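Local coordinates for putative regulatory protein SCO4313 (Streptomyces coelicolor, PDB 2OI8), which probably binds specific DNA sequences as a transcription regulator of the TetR family, acting as a dimer of helical subunits, at residues H24-Q28 with A41-M46; S35-L39 with G59-I64; T131-V136 with A176-W180; Y107-F111 with H184-S188; A93-R97 with F206-L210. One frame throughout, in Å; residues are numbered along the deposited sequence.

The five contacts illustrate how chemistry follows place in a two-domain regulator. Contacts 1 and 2, both partly buried, belong to the DNA-binding end, about 10 Å apart between centres, and touch each other through Gln28, Ala25 and Leu37; both combine a small apolar core with charged side chains at its border. Contacts 3 and 4 are fully buried and share helix 170-191: the first is apolar, with selenium over an indole, while the second adds a phenol-imidazole hydrogen bond to packed rings. Contact 5, again partly buried, joins helices 89-102 and 202-213, with an aromatic interior and a polar, water-bridged margin. Trp26 of contact 1 meets Leu109 of contact 4, linking the two domains.

Contact 1: residues H24-Q28 with A41-M46; sequences HAWEQ and AIAKRM
Charge comes first where His24, Glu27 and Arg45 gather on the outer side of two crossing helices. The imidazole ND1 of His24 donates to OE1 of Glu27 at 2.8 Å, a nearly straight bond of 169° in the plane of the His24 ring, on the syn side of the Glu27 carboxylate but tilted well out of its plane. The same OE1 forms a salt bridge with Arg45 NH1 at 3.5 Å, approaching the guanidinium at its edge. One carboxylate oxygen thus serves two cationic or potentially cationic partners. His24 CE1 meanwhile sits over a face of the guanidinium, 3.3 Å from Arg45 NH1, the two flat groups being steeply inclined. The His24 ring reaches across because its CG is anti to the carbonyl carbon (chi1 -61°).

Selenium and aromatic carbon supply a second kind of contact. Met46, present as selenomethionine, brings CG to 3.7 Å from His24 CD2, while its SE remains oblique to the ring at 4.8 Å from the centroid.

Apolar packing lies on the inner side. Ile42 extends CD1 between the helices to 4.0 Å from Ala25 CB, and also touches the backbone of His24. Farther along, the Gln28 side chain leans on the methyl of Ala41.

The segment axes are inclined at 121°; helix 14-32 here packs across helix 39-45, the leading helix of the predicted helix-turn-helix of a TetR-type domain. Ala25 continues the core onto Leu63 and Leu67 of helix 60-84, whereas Ile42 also packs on Ile21 of helix 14-32 and Leu53 of helix 50-54.

Contact 2: residues S35-L39 with G59-I64; sequences SALSL and GRDELI
Leu37 and Leu39 press against Leu63 and Ile64, and here the contact is tight. Leu37 CD2 meets Ile64 CD1 at 3.3 Å, the two side chains sliding past each other in opposite directions. The first torsion of Leu37, with CG anti to the backbone N (chi1 165°), sends its isobutyl group toward helix 60-84. Leu39 divides its branches: CD2 lies 3.9 Å from Leu63 CD2, while CD1 rests on backbone, 3.6 Å from Gly59 C. Gly59 occupies the N-cap position of helix 60-84 with a positive phi of 107°, a conformation in which a glycine is called for.

Segment 35-39 runs into the predicted helix-turn-helix, and Ser38, at the N-cap of helix 39-45, accepts a weak hydrogen bond from Ala41 N on its OG. The contact therefore sets the entry of that DNA-binding motif against the beginning of the long helix 60-84.

The other side is partly exposed and polar, without interlocking apolar branches. Arg60 runs out extended as far as CD, 3.2 Å from Leu37 O; the bend at chi3 then carries NE to 3.8 Å from Ser35 CA. Its NH1 pairs with Asp61 OD1 at 3.1 Å by charge alone, since the oxygen stands well out of the guanidinium plane. Ser35, more loosely placed, turns its CB away and packs on Ala32 of the second subunit.

Contact 3: residues T131-V136 with A176-W180; sequences TMAVIV and ALSFW
Met132 and Trp180 meet through two sharply different torsional paths. The selenomethionine chain is bent at chi2 (-91°) and again at chi3, whereas the indole swings out with CG anti to the backbone N (chi1 -160°). Selenium consequently hangs above the five-membered ring, 4.6 Å from its centroid and 19° off the normal, with Met132 CG over a face of the same indole: a Met-aromatic contact. The terminal CE then turns to Leu177 and approaches its CD2 closely, at 3.2 Å.

These residues join helix 129-139 to helix 170-191, inside the all-helical C-terminal domain of the TetR fold. Helix 170-191 also faces the partner of the dimer: Ser178 OG bonds to Glu209 of the second subunit, on whose Leu189 Trp180 packs.

Ile135 works with both its branches. CG2 sits 3.6 Å from Ala176 CB, where the small methyl lets the backbones approach, and CD1 comes to Phe179 CE1, again at 3.6 Å, obliquely to that ring. Val136 adds CG2 to the other contacts of the Ala176 methyl. At the far end the Thr131 side chain crosses the indole at about a right angle, its CG2 3.7 Å from Trp180 CH2 and oblique to the ring.

Contact 4: residues Y107-F111 with H184-S188; sequences YFLIF and HGVLS
Tyr107 and Phe111 bring two rings against the imidazole of His184, each inclined to it. The phenol and the imidazole meet rim to rim, neither over the face of the other, with planes at 29°. Tyr107 OH therefore approaches His184 at the ring edge, and it hydrogen-bonds to ND1 at 3.0 Å; either atom could be the donor. The Tyr107 ring is directed at helix 170-191 by its first torsion, with CG anti to the backbone N (chi1 178°).

Phe111 comes to the imidazole differently. Its CZ is 3.4 Å from His184 CE1, which lies over the phenyl face but toward the rim, and with planes at 32° the pair is oblique, their centroids 4.1 Å apart. Ile110 CG2 covers the opposite phenyl face over its centre, so the Phe111 ring is held from both sides. Within the same helix Phe111 CD2 stands over one face of the Tyr107 ring, offset toward its rim.

Ser188 closes the other flank of the phenol: its CB lies at the ring edge, 3.4 Å from Tyr107 CE1. Leu187 CB comes near the hydroxyl of Tyr107, 3.9 Å from its OH.

This aromatic cluster ties helix 104-111 to helix 170-191 in the interior of the C-terminal domain, where Trp180 adds an edge-to-face ring to His184. Chemically, the phenol gives a buried imidazole nitrogen a polar partner, while the surrounding aromatic carbon would probably favour a neutral His184 over a charged one.

Contact 5: residues A93-R97 with F206-L210; sequences AHALR and FEAEL
Within the helical C-terminal domain of this TetR-like protein, helices 89-102 and 202-213 run roughly antiparallel, their segments inclined at 147°, and Phe206 is the wedge between them. The phenyl ring takes Arg97 on its face: CD stands 3.8 Å from the ring centroid and only 7° off the normal, a CH-pi contact. The arginine chain, extended from CG to NE, continues past the ring until NH1 is 3.4 Å from Phe206 CD2, its guanidinium neither flat on the ring nor edge-on to it. That polar end is engaged elsewhere, in a salt bridge with Glu190. At the ring edge, near its plane, Phe206 CZ comes to 3.3 Å from Ala93 O.

One turn after Phe206, Leu210 brings CD1 to 3.6 Å from Ala93 CB, while its CD2 lies oblique to the His94 ring.

The margin is wet. The His94 ring and Glu207 carboxylate planes are nearly parallel, but the direct approach is too close in the model to be relied on. A water bridges them, 3.2 Å from His94 NE2, and donates to Glu207 OE1.

Ala93 also packs on Phe179, and Phe206 on Val186, both of helix 170-191, while Glu209 forms a salt bridge with Arg182 of the second subunit. An all-helical regulatory domain whose last two long helices contribute to the dimer interface is common among TetR-family proteins, and helices 170-191 and 202-213 fit that pattern.

Contact 1: residues H24-Q28 with A41-M46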
# COMPACT_ATOMS: atom_id res chain seq x y z
N HIS A 24 14.18 16.25 10.48
CA HIS A 24 14.43 16.76 9.12
C HIS A 24 14.32 15.69 8.06
O HIS A 24 13.95 15.98 6.92
CB HIS A 24 15.76 17.50 9.01
CG HIS A 24 15.83 18.69 9.90
ND1 HIS A 24 14.97 19.76 9.77
CD2 HIS A 24 16.61 18.96 10.98
CE1 HIS A 24 15.23 20.64 10.72
NE2 HIS A 24 16.22 20.18 11.46
N ALA A 25 14.64 14.45 8.44
CA ALA A 25 14.55 13.31 7.53
C ALA A 25 13.10 13.09 7.08
O ALA A 25 12.86 12.83 5.91
CB ALA A 25 15.12 12.06 8.18
N TRP A 26 12.14 13.23 7.98
CA TRP A 26 10.75 13.16 7.56
C TRP A 26 10.44 14.26 6.53
O TRP A 26 9.83 13.96 5.50
CB TRP A 26 9.79 13.17 8.75
CG TRP A 26 9.89 11.90 9.56
CD1 TRP A 26 10.52 11.74 10.78
CD2 TRP A 26 9.38 10.60 9.21
NE1 TRP A 26 10.41 10.43 11.21
CE2 TRP A 26 9.72 9.71 10.26
CE3 TRP A 26 8.65 10.11 8.11
CZ2 TRP A 26 9.36 8.37 10.24
CZ3 TRP A 26 8.31 8.77 8.09
CH2 TRP A 26 8.66 7.92 9.15
N GLU A 27 10.89 15.50 6.78
CA GLU A 27 10.66 16.62 5.85
C GLU A 27 11.10 16.24 4.43
O GLU A 27 10.30 16.33 3.48
CB GLU A 27 11.37 17.91 6.28
CG GLU A 27 10.70 18.68 7.41
CD GLU A 27 11.57 19.84 7.98
OE1 GLU A 27 12.83 19.79 7.99
OE2 GLU A 27 10.95 20.83 8.43
N GLN A 28 12.36 15.80 4.31
CA GLN A 28 12.91 15.33 3.03
C GLN A 28 12.13 14.17 2.43
O GLN A 28 12.00 14.08 1.22
CB GLN A 28 14.38 14.91 3.17
CG GLN A 28 15.37 16.04 3.26
CD GLN A 28 16.79 15.57 3.06
OE1 GLN A 28 17.72 16.01 3.75
NE2 GLN A 28 16.98 14.65 2.12
N ALA A 41 22.01 16.78 2.67
CA ALA A 41 21.03 17.85 2.67
C ALA A 41 20.66 18.20 4.12
O ALA A 41 20.51 19.38 4.46
CB ALA A 41 19.81 17.44 1.89
N ILE A 42 20.52 17.17 4.95
CA ILE A 42 20.35 17.33 6.40
C ILE A 42 21.49 18.17 6.98
O ILE A 42 21.25 19.20 7.60
CB ILE A 42 20.30 15.96 7.11
CG1 ILE A 42 19.39 14.96 6.36
CG2 ILE A 42 19.92 16.14 8.57
CD1 ILE A 42 18.17 14.47 7.11
N ALA A 43 22.73 17.73 6.75
CA ALA A 43 23.90 18.43 7.29
C ALA A 43 23.87 19.90 6.89
O ALA A 43 23.96 20.78 7.76
CB ALA A 43 25.20 17.76 6.83
N LYS A 44 23.72 20.16 5.59
CA LYS A 44 23.61 21.52 5.07
C LYS A 44 22.41 22.23 5.69
O LYS A 44 22.50 23.42 6.01
CB LYS A 44 23.54 21.53 3.52
N ARG A 45 21.30 21.51 5.91
CA ARG A 45 20.11 22.11 6.53
C ARG A 45 20.33 22.59 7.96
O ARG A 45 19.75 23.59 8.38
CB ARG A 45 18.91 21.17 6.49
CG ARG A 45 17.67 21.83 5.92
CD ARG A 45 16.53 21.92 6.89
NE ARG A 45 16.58 23.14 7.67
CZ ARG A 45 15.59 23.57 8.45
NH1 ARG A 45 14.44 22.90 8.52
NH2 ARG A 45 15.74 24.68 9.13
N MSE A 46 21.16 21.87 8.70
CA MSE A 46 21.43 22.18 10.09
C MSE A 46 22.74 22.92 10.26
O MSE A 46 23.17 23.15 11.38
CB MSE A 46 21.46 20.90 10.91
CG MSE A 46 20.12 20.19 11.01
SE MSE A 46 20.26 18.38 11.79
CE MSE A 46 20.79 18.93 13.63

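Contact 2: residues S35-L39 with G59-I64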
# COMPACT_ATOMS: atom_id res chain seq x y z
N SER A 35 14.82 7.60 -0.26
CA SER A 35 15.74 7.23 -1.38
C SER A 35 16.41 8.46 -1.97
O SER A 35 17.64 8.49 -2.11
CB SER A 35 15.02 6.42 -2.48
OG SER A 35 15.94 5.82 -3.39
N ALA A 36 15.61 9.48 -2.31
CA ALA A 36 16.14 10.82 -2.55
C ALA A 36 16.65 11.38 -1.23
O ALA A 36 17.37 12.38 -1.22
CB ALA A 36 15.06 11.72 -3.13
N LEU A 37 16.29 10.73 -0.13
CA LEU A 37 16.69 11.15 1.22
C LEU A 37 18.22 11.12 1.43
O LEU A 37 18.85 10.09 1.23
CB LEU A 37 15.99 10.26 2.24
CG LEU A 37 16.44 10.20 3.70
CD1 LEU A 37 16.33 11.57 4.39
CD2 LEU A 37 15.60 9.17 4.41
N SER A 38 18.80 12.24 1.85
CA SER A 38 20.26 12.35 1.93
C SER A 38 20.82 13.07 3.16
O SER A 38 20.46 14.21 3.44
CB SER A 38 20.81 13.02 0.67
OG SER A 38 20.63 14.42 0.71
N LEU A 39 21.73 12.41 3.86
CA LEU A 39 22.40 12.97 5.02
C LEU A 39 23.11 14.29 4.75
O LEU A 39 23.29 15.11 5.66
CB LEU A 39 23.39 11.97 5.61
CG LEU A 39 22.77 10.79 6.35
CD1 LEU A 39 23.84 9.79 6.70
CD2 LEU A 39 22.10 11.27 7.61
N GLY A 59 25.55 6.47 7.51
CA GLY A 59 24.95 6.20 6.20
C GLY A 59 23.45 6.22 6.20
O GLY A 59 22.80 5.99 7.22
N ARG A 60 22.90 6.46 5.01
CA ARG A 60 21.48 6.58 4.78
C ARG A 60 20.66 5.37 5.27
O ARG A 60 19.52 5.53 5.70
CB ARG A 60 21.21 6.86 3.29
CG ARG A 60 19.70 6.80 2.86
CD ARG A 60 19.58 6.97 1.34
NE ARG A 60 18.72 5.96 0.68
CZ ARG A 60 19.14 4.74 0.37
NH1 ARG A 60 20.36 4.35 0.69
NH2 ARG A 60 18.35 3.88 -0.25
N ASP A 61 21.23 4.17 5.18
CA ASP A 61 20.44 2.98 5.54
C ASP A 61 20.26 2.88 7.03
O ASP A 61 19.19 2.51 7.50
CB ASP A 61 21.06 1.69 4.99
CG ASP A 61 20.90 1.55 3.47
OD1 ASP A 61 20.02 2.22 2.87
OD2 ASP A 61 21.68 0.77 2.88
N GLU A 62 21.31 3.24 7.77
CA GLU A 62 21.23 3.38 9.23
C GLU A 62 20.15 4.36 9.68
O GLU A 62 19.45 4.11 10.66
CB GLU A 62 22.57 3.84 9.79
CG GLU A 62 23.56 2.74 10.03
CD GLU A 62 24.58 3.11 11.09
OE1 GLU A 62 24.33 4.06 11.89
OE2 GLU A 62 25.64 2.44 11.12
N LEU A 63 20.02 5.47 8.95
CA LEU A 63 19.00 6.43 9.24
C LEU A 63 17.65 5.85 8.88
O LEU A 63 16.72 5.93 9.68
CB LEU A 63 19.25 7.73 8.49
CG LEU A 63 18.14 8.77 8.68
CD1 LEU A 63 17.90 9.17 10.16
CD2 LEU A 63 18.45 9.99 7.84
N ILE A 64 17.53 5.25 7.69
CA ILE A 64 16.26 4.68 7.26
C ILE A 64 15.84 3.65 8.31
O ILE A 64 14.71 3.71 8.84
CB ILE A 64 16.36 3.95 5.90
CG1 ILE A 64 16.67 4.90 4.72
CG2 ILE A 64 15.10 3.09 5.65
CD1 ILE A 64 15.61 5.89 4.44

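Contact 3: residues T131-V136 with A176-W180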
# COMPACT_ATOMS: atom_id res chain seq x y z
N THR A 131 3.46 -5.59 17.44
CA THR A 131 2.12 -5.22 17.01
C THR A 131 1.22 -6.46 16.77
O THR A 131 0.08 -6.52 17.26
CB THR A 131 2.20 -4.32 15.73
OG1 THR A 131 3.06 -3.20 15.97
CG2 THR A 131 0.83 -3.81 15.32
N MSE A 132 1.74 -7.45 16.05
CA MSE A 132 0.95 -8.64 15.69
C MSE A 132 0.62 -9.60 16.83
O MSE A 132 -0.39 -10.29 16.79
CB MSE A 132 1.58 -9.36 14.50
CG MSE A 132 0.93 -8.93 13.18
SE MSE A 132 -0.57 -10.11 12.73
CE MSE A 132 0.49 -11.57 12.01
N ALA A 133 1.46 -9.65 17.86
CA ALA A 133 1.14 -10.42 19.05
C ALA A 133 -0.18 -9.96 19.69
O ALA A 133 -0.99 -10.79 20.12
CB ALA A 133 2.29 -10.34 20.05
N VAL A 134 -0.40 -8.64 19.73
CA VAL A 134 -1.59 -8.06 20.34
C VAL A 134 -2.85 -8.50 19.62
O VAL A 134 -3.81 -8.92 20.26
CB VAL A 134 -1.53 -6.51 20.38
CG1 VAL A 134 -2.78 -5.95 21.04
CG2 VAL A 134 -0.30 -6.02 21.13
N ILE A 135 -2.86 -8.42 18.30
CA ILE A 135 -4.02 -8.83 17.50
C ILE A 135 -4.37 -10.29 17.75
O ILE A 135 -5.55 -10.66 17.93
CB ILE A 135 -3.78 -8.66 15.95
CG1 ILE A 135 -3.32 -7.25 15.59
CG2 ILE A 135 -5.01 -9.11 15.15
CD1 ILE A 135 -4.14 -6.14 16.22
N VAL A 136 -3.33 -11.12 17.73
CA VAL A 136 -3.49 -12.54 18.01
C VAL A 136 -4.16 -12.67 19.37
O VAL A 136 -5.18 -13.37 19.50
CB VAL A 136 -2.14 -13.28 17.97
CG1 VAL A 136 -2.31 -14.71 18.43
CG2 VAL A 136 -1.54 -13.25 16.56
N ALA A 176 -6.39 -13.21 12.90
CA ALA A 176 -5.44 -12.09 13.07
C ALA A 176 -4.85 -11.57 11.75
O ALA A 176 -4.78 -10.36 11.50
CB ALA A 176 -4.33 -12.47 14.04
N LEU A 177 -4.40 -12.49 10.91
CA LEU A 177 -3.87 -12.16 9.59
C LEU A 177 -4.93 -11.48 8.71
O LEU A 177 -4.62 -10.52 8.04
CB LEU A 177 -3.32 -13.43 8.92
CG LEU A 177 -2.11 -14.08 9.61
CD1 LEU A 177 -1.77 -15.38 8.95
CD2 LEU A 177 -0.91 -13.16 9.59
N SER A 178 -6.17 -11.96 8.77
CA SER A 178 -7.33 -11.36 8.07
C SER A 178 -7.69 -9.95 8.53
O SER A 178 -8.07 -9.10 7.72
CB SER A 178 -8.56 -12.24 8.21
OG SER A 178 -8.57 -13.25 7.23
N PHE A 179 -7.61 -9.72 9.83
CA PHE A 179 -7.80 -8.40 10.40
C PHE A 179 -6.71 -7.46 9.82
O PHE A 179 -6.99 -6.38 9.31
CB PHE A 179 -7.73 -8.55 11.93
CG PHE A 179 -7.69 -7.26 12.70
CD1 PHE A 179 -6.51 -6.56 12.87
CD2 PHE A 179 -8.84 -6.80 13.35
CE1 PHE A 179 -6.47 -5.40 13.60
CE2 PHE A 179 -8.81 -5.63 14.10
CZ PHE A 179 -7.62 -4.93 14.23
N TRP A 180 -5.47 -7.91 9.92
CA TRP A 180 -4.33 -7.15 9.43
C TRP A 180 -4.52 -6.76 7.95
O TRP A 180 -4.42 -5.59 7.59
CB TRP A 180 -3.08 -8.01 9.59
CG TRP A 180 -1.79 -7.29 9.58
CD1 TRP A 180 -0.72 -7.55 8.78
CD2 TRP A 180 -1.41 -6.21 10.43
NE1 TRP A 180 0.30 -6.69 9.06
CE2 TRP A 180 -0.09 -5.85 10.07
CE3 TRP A 180 -2.05 -5.51 11.45
CZ2 TRP A 180 0.61 -4.82 10.71
CZ3 TRP A 180 -1.35 -4.46 12.09
CH2 TRP A 180 -0.03 -4.14 11.71

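Contact 4: residues Y107-F111 with H184-S188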
# COMPACT_ATOMS: atom_id res chain seq x y z
N TYR A 107 2.98 5.75 7.82
CA TYR A 107 2.31 4.53 7.40
C TYR A 107 3.02 3.94 6.17
O TYR A 107 3.30 2.73 6.12
CB TYR A 107 0.82 4.82 7.09
CG TYR A 107 0.02 3.62 6.57
CD1 TYR A 107 -0.06 3.35 5.21
CD2 TYR A 107 -0.67 2.76 7.46
CE1 TYR A 107 -0.79 2.24 4.70
CE2 TYR A 107 -1.42 1.64 6.98
CZ TYR A 107 -1.46 1.39 5.60
OH TYR A 107 -2.16 0.32 5.08
N PHE A 108 3.32 4.81 5.21
CA PHE A 108 3.86 4.35 3.94
C PHE A 108 5.31 3.96 3.97
O PHE A 108 5.75 3.19 3.13
CB PHE A 108 3.63 5.39 2.86
CG PHE A 108 2.21 5.43 2.35
CD1 PHE A 108 1.59 4.26 1.89
CD2 PHE A 108 1.50 6.64 2.29
CE1 PHE A 108 0.25 4.29 1.38
CE2 PHE A 108 0.19 6.70 1.77
CZ PHE A 108 -0.44 5.53 1.33
N LEU A 109 6.06 4.47 4.94
CA LEU A 109 7.43 4.02 5.10
C LEU A 109 7.43 2.50 5.46
O LEU A 109 8.29 1.75 5.01
CB LEU A 109 8.14 4.90 6.15
CG LEU A 109 9.65 4.71 6.33
CD1 LEU A 109 10.52 5.30 5.19
CD2 LEU A 109 10.09 5.24 7.67
N ILE A 110 6.45 2.05 6.24
CA ILE A 110 6.29 0.62 6.52
C ILE A 110 5.49 -0.08 5.39
O ILE A 110 5.93 -1.09 4.85
CB ILE A 110 5.49 0.34 7.86
CG1 ILE A 110 6.18 0.97 9.06
CG2 ILE A 110 5.24 -1.19 8.05
CD1 ILE A 110 7.68 0.81 8.91
N PHE A 111 4.31 0.44 5.07
CA PHE A 111 3.34 -0.32 4.28
C PHE A 111 3.28 0.03 2.80
O PHE A 111 2.55 -0.59 2.05
CB PHE A 111 1.95 -0.26 4.92
CG PHE A 111 1.90 -0.87 6.31
CD1 PHE A 111 1.87 -2.25 6.48
CD2 PHE A 111 1.92 -0.06 7.45
CE1 PHE A 111 1.81 -2.84 7.79
CE2 PHE A 111 1.88 -0.63 8.75
CZ PHE A 111 1.83 -2.02 8.91
N HIS A 184 -5.74 -2.93 6.43
CA HIS A 184 -4.69 -2.28 5.65
C HIS A 184 -5.12 -2.04 4.22
O HIS A 184 -4.75 -1.03 3.63
CB HIS A 184 -3.39 -3.05 5.73
CG HIS A 184 -2.67 -2.84 7.02
ND1 HIS A 184 -2.01 -1.67 7.32
CD2 HIS A 184 -2.52 -3.64 8.11
CE1 HIS A 184 -1.49 -1.75 8.53
NE2 HIS A 184 -1.77 -2.94 9.03
N GLY A 185 -5.94 -2.97 3.69
CA GLY A 185 -6.51 -2.87 2.35
C GLY A 185 -7.26 -1.57 2.26
O GLY A 185 -7.04 -0.80 1.34
N VAL A 186 -8.13 -1.29 3.23
CA VAL A 186 -8.85 -0.02 3.17
C VAL A 186 -8.01 1.19 3.59
O VAL A 186 -8.07 2.22 2.95
CB VAL A 186 -10.27 -0.08 3.79
CG1 VAL A 186 -10.55 -1.43 4.38
CG2 VAL A 186 -10.52 1.07 4.77
N LEU A 187 -7.17 1.05 4.61
CA LEU A 187 -6.34 2.17 5.01
C LEU A 187 -5.40 2.64 3.91
O LEU A 187 -5.30 3.85 3.65
CB LEU A 187 -5.55 1.85 6.29
CG LEU A 187 -6.41 1.77 7.55
CD1 LEU A 187 -5.56 1.33 8.74
CD2 LEU A 187 -7.13 3.10 7.81
N SER A 188 -4.72 1.72 3.26
CA SER A 188 -3.77 2.18 2.26
C SER A 188 -4.45 2.56 0.97
O SER A 188 -3.97 3.43 0.25
CB SER A 188 -2.67 1.16 2.06
OG SER A 188 -3.25 -0.10 1.90

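Contact 5: residues A93-R97 with F206-L210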
# COMPACT_ATOMS: atom_id res chain seq x y z
N ALA A 93 -8.88 -2.11 15.85
CA ALA A 93 -9.11 -1.60 14.51
C ALA A 93 -9.14 -0.06 14.49
O ALA A 93 -8.54 0.58 13.61
CB ALA A 93 -10.38 -2.17 13.96
N HIS A 94 -9.82 0.55 15.45
CA HIS A 94 -9.88 2.00 15.51
C HIS A 94 -8.57 2.66 15.91
O HIS A 94 -8.28 3.77 15.45
CB HIS A 94 -10.99 2.43 16.46
CG HIS A 94 -12.35 2.23 15.88
ND1 HIS A 94 -12.74 2.83 14.70
CD2 HIS A 94 -13.39 1.47 16.29
CE1 HIS A 94 -13.97 2.46 14.41
NE2 HIS A 94 -14.39 1.64 15.36
N ALA A 95 -7.81 1.99 16.76
CA ALA A 95 -6.46 2.43 17.10
C ALA A 95 -5.60 2.48 15.81
O ALA A 95 -4.92 3.48 15.51
CB ALA A 95 -5.85 1.47 18.12
N LEU A 96 -5.70 1.41 15.04
CA LEU A 96 -4.92 1.29 13.81
C LEU A 96 -5.28 2.39 12.79
O LEU A 96 -4.39 2.88 12.11
CB LEU A 96 -5.08 -0.12 13.20
CG LEU A 96 -4.31 -0.38 11.89
CD1 LEU A 96 -2.77 -0.18 12.06
CD2 LEU A 96 -4.64 -1.75 11.26
N ARG A 97 -6.57 2.76 12.72
CA ARG A 97 -7.06 3.74 11.74
C ARG A 97 -6.46 5.10 12.02
O ARG A 97 -5.94 5.76 11.10
CB ARG A 97 -8.60 3.82 11.75
CG ARG A 97 -9.18 4.73 10.64
CD ARG A 97 -10.66 4.48 10.34
NE ARG A 97 -11.15 5.46 9.38
CZ ARG A 97 -11.06 5.31 8.05
NH1 ARG A 97 -10.52 4.21 7.55
NH2 ARG A 97 -11.50 6.25 7.20
N PHE A 206 -14.70 0.99 6.06
CA PHE A 206 -13.82 0.48 7.10
C PHE A 206 -14.64 -0.16 8.22
O PHE A 206 -14.32 -1.28 8.64
CB PHE A 206 -12.93 1.61 7.65
CG PHE A 206 -11.95 1.17 8.70
CD1 PHE A 206 -12.35 0.98 10.03
CD2 PHE A 206 -10.61 0.96 8.38
CE1 PHE A 206 -11.43 0.58 11.02
CE2 PHE A 206 -9.67 0.54 9.36
CZ PHE A 206 -10.08 0.36 10.68
N GLU A 207 -15.67 0.55 8.69
CA GLU A 207 -16.62 -0.00 9.67
C GLU A 207 -17.27 -1.31 9.21
O GLU A 207 -17.42 -2.23 10.02
CB GLU A 207 -17.76 0.97 10.02
CG GLU A 207 -17.42 2.07 10.99
CD GLU A 207 -16.63 1.58 12.18
OE1 GLU A 207 -17.20 0.92 13.08
OE2 GLU A 207 -15.41 1.86 12.19
N ALA A 208 -17.68 -1.35 7.94
CA ALA A 208 -18.30 -2.54 7.39
C ALA A 208 -17.31 -3.71 7.43
O ALA A 208 -17.64 -4.78 7.95
CB ALA A 208 -18.79 -2.29 5.99
N GLU A 209 -16.10 -3.49 6.93
CA GLU A 209 -15.09 -4.55 6.89
C GLU A 209 -14.73 -5.07 8.27
O GLU A 209 -14.53 -6.26 8.44
CB GLU A 209 -13.83 -4.07 6.15
CG GLU A 209 -13.99 -4.07 4.65
CD GLU A 209 -14.16 -5.47 4.10
OE1 GLU A 209 -13.15 -6.18 3.97
OE2 GLU A 209 -15.30 -5.87 3.79
N LEU A 210 -14.67 -4.16 9.24
CA LEU A 210 -14.44 -4.52 10.63
C LEU A 210 -15.58 -5.40 11.13
O LEU A 210 -15.36 -6.50 11.62
CB LEU A 210 -14.31 -3.26 11.48
CG LEU A 210 -14.39 -3.36 13.02
CD1 LEU A 210 -13.28 -4.25 13.61
CD2 LEU A 210 -14.33 -1.97 13.61
O HOH W 1 -17.19 0.14 15.46